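Local structure of maleylpyruvate isomerase (Ralstonia sp., 2V6K) at residues Gly12-Leu17 against Leu53-Asp58. The protein catalyses the glutathione-dependent isomerisation of maleylpyruvate to fumarylpyruvate in naphthalene degradation, working as a zeta-class glutathione transferase homodimer. Numbering follows the deposited sequence.
Sequences GTSHRL and LVPALD. With TGG (gamma-glutamyl-S-(1,2-dicarboxyethyl)cysteinylglycine), chain C.
T13 and P55 meet where the first turns of helix 12-24 face the cis-proline loop of the thioredoxin-like glutathione site. The T13 hydroxyl, turned between its own backbone N and carbonyl carbon (chi1 52°), donates to V54 O, with OG1 to O at 2.8 Å and the donor tilted 32° from the carbonyl plane. That oxygen also accepts from TGG NN2 (2.8 Å), while V54 N donates to TGG OC2 at 2.8 Å. The cysteinyl part of the ligand is therefore paired with V54 as a strand would be, and the helix grips the same carbonyl. P55, which follows a cis peptide bond, lays its ring against the helix: CD lies 3.4 Å from T13 OG1, and the L17 and P55 side chains cross obliquely, with L17 CD2 3.6 Å from P55 CG. V54 CG2 packs equally closely, 3.6 Å from S14 OG, which is hydrogen-bonded to S11. The contact slackens at L57, whose side chain stays 4.7 Å from residues 12-17, and the strand runs out to partly exposed D58. Strand 4-7 borders the contact through L5, which touches both L17 and P55; helix 67-77 packs on L17 and L57, and strand 56-58 runs antiparallel between strands 4-7 and 63-65.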
# COMPACT_ATOMS: atom_id res chain seq x y z
N GLY A 12 11.28 -7.72 -3.87
CA GLY A 12 9.97 -7.69 -4.52
C GLY A 12 9.60 -6.32 -5.05
O GLY A 12 9.11 -6.21 -6.17
N THR A 13 9.81 -5.28 -4.25
CA THR A 13 9.46 -3.93 -4.69
C THR A 13 10.42 -3.44 -5.77
O THR A 13 10.02 -2.67 -6.64
CB THR A 13 9.45 -2.93 -3.53
OG1 THR A 13 10.70 -3.04 -2.83
CG2 THR A 13 8.30 -3.21 -2.58
N SER A 14 11.67 -3.87 -5.72
CA SER A 14 12.62 -3.55 -6.79
C SER A 14 12.19 -4.21 -8.09
O SER A 14 12.15 -3.58 -9.14
CB SER A 14 14.03 -4.02 -6.43
OG SER A 14 14.53 -3.33 -5.30
N HIS A 15 11.88 -5.50 -8.01
CA HIS A 15 11.40 -6.31 -9.13
C HIS A 15 10.15 -5.67 -9.75
O HIS A 15 10.07 -5.52 -10.97
CB HIS A 15 11.13 -7.72 -8.56
CG HIS A 15 10.75 -8.76 -9.57
ND1 HIS A 15 10.44 -10.05 -9.18
CD2 HIS A 15 10.60 -8.71 -10.91
CE1 HIS A 15 10.12 -10.75 -10.25
NE2 HIS A 15 10.21 -9.97 -11.31
N ARG A 16 9.20 -5.28 -8.89
CA ARG A 16 7.97 -4.60 -9.29
C ARG A 16 8.26 -3.37 -10.16
O ARG A 16 7.69 -3.21 -11.25
CB ARG A 16 7.22 -4.21 -8.02
CG ARG A 16 5.86 -3.55 -8.18
CD ARG A 16 5.45 -2.88 -6.88
NE ARG A 16 5.23 -3.87 -5.83
CZ ARG A 16 5.00 -3.57 -4.55
NH1 ARG A 16 5.01 -2.30 -4.15
NH2 ARG A 16 4.78 -4.54 -3.67
N LEU A 17 9.16 -2.52 -9.69
CA LEU A 17 9.50 -1.31 -10.41
C LEU A 17 10.30 -1.60 -11.68
O LEU A 17 10.09 -0.96 -12.72
CB LEU A 17 10.22 -0.32 -9.50
CG LEU A 17 10.68 1.00 -10.12
CD1 LEU A 17 9.54 1.71 -10.86
CD2 LEU A 17 11.24 1.91 -9.06
N LEU A 53 14.57 2.32 2.57
CA LEU A 53 14.06 1.13 1.90
C LEU A 53 14.30 1.27 0.40
O LEU A 53 14.53 2.37 -0.10
CB LEU A 53 12.56 0.96 2.15
CG LEU A 53 12.11 0.83 3.61
CD1 LEU A 53 10.59 0.95 3.72
CD2 LEU A 53 12.60 -0.47 4.24
N VAL A 54 14.25 0.15 -0.31
CA VAL A 54 14.38 0.18 -1.77
C VAL A 54 13.06 -0.20 -2.43
O VAL A 54 12.24 -0.90 -1.84
CB VAL A 54 15.55 -0.72 -2.28
CG1 VAL A 54 16.90 -0.22 -1.75
CG2 VAL A 54 15.34 -2.19 -1.94
N PRO A 55 12.83 0.27 -3.67
CA PRO A 55 13.70 1.09 -4.51
C PRO A 55 13.57 2.59 -4.29
O PRO A 55 12.60 3.07 -3.70
CB PRO A 55 13.21 0.74 -5.92
CG PRO A 55 11.72 0.58 -5.73
CD PRO A 55 11.58 -0.09 -4.37
N ALA A 56 14.58 3.31 -4.78
CA ALA A 56 14.50 4.75 -4.96
C ALA A 56 14.96 5.04 -6.38
O ALA A 56 15.85 4.37 -6.89
CB ALA A 56 15.38 5.48 -3.96
N LEU A 57 14.34 6.02 -7.02
CA LEU A 57 14.64 6.34 -8.40
C LEU A 57 15.09 7.79 -8.50
O LEU A 57 14.29 8.71 -8.28
CB LEU A 57 13.41 6.08 -9.28
CG LEU A 57 13.59 6.26 -10.80
CD1 LEU A 57 14.59 5.25 -11.36
CD2 LEU A 57 12.26 6.14 -11.51
N ASP A 58 16.36 7.99 -8.82
CA ASP A 58 16.89 9.32 -9.06
C ASP A 58 16.62 9.64 -10.52
O ASP A 58 17.15 8.98 -11.41
CB ASP A 58 18.39 9.37 -8.74
CG ASP A 58 19.00 10.74 -8.95
OD1 ASP A 58 18.32 11.66 -9.44
OD2 ASP A 58 20.20 10.90 -8.62
OC1 TGG C . 6.80 -0.07 -2.38
CO1 TGG C . 7.62 0.62 -1.74
OT1 TGG C . 8.57 1.23 -2.27
CA1 TGG C . 7.44 0.71 -0.26
NN1 TGG C . 6.02 0.75 0.08
CB1 TGG C . 8.06 -0.50 0.44
CG1 TGG C . 9.56 -0.54 0.25
CD1 TGG C . 10.29 -1.53 1.15
OE1 TGG C . 9.47 -2.44 1.83
NN2 TGG C . 11.33 -2.19 0.42
CA2 TGG C . 11.94 -3.41 0.86
CO2 TGG C . 13.00 -2.93 1.84
OC2 TGG C . 14.05 -2.21 1.25
NN3 TGG C . 13.42 -3.90 2.81
CA3 TGG C . 14.58 -3.64 3.64
CO3 TGG C . 14.27 -3.99 5.06
OC3 TGG C . 13.14 -4.43 5.35
OT3 TGG C . 15.19 -3.82 5.90
CB2 TGG C . 12.40 -4.05 -0.43
SG2 TGG C . 13.47 -5.43 -0.28
CD2 TGG C . 12.61 -6.80 0.41
CE2 TGG C . 11.66 -7.38 -0.61
OE2 TGG C . 11.90 -8.47 -1.16
OF2 TGG C . 10.63 -6.72 -0.90
CF2 TGG C . 13.71 -7.78 0.81
CH2 TGG C . 13.23 -8.97 1.60
OI2 TGG C . 12.10 -8.94 2.12
OJ2 TGG C . 14.00 -9.95 1.70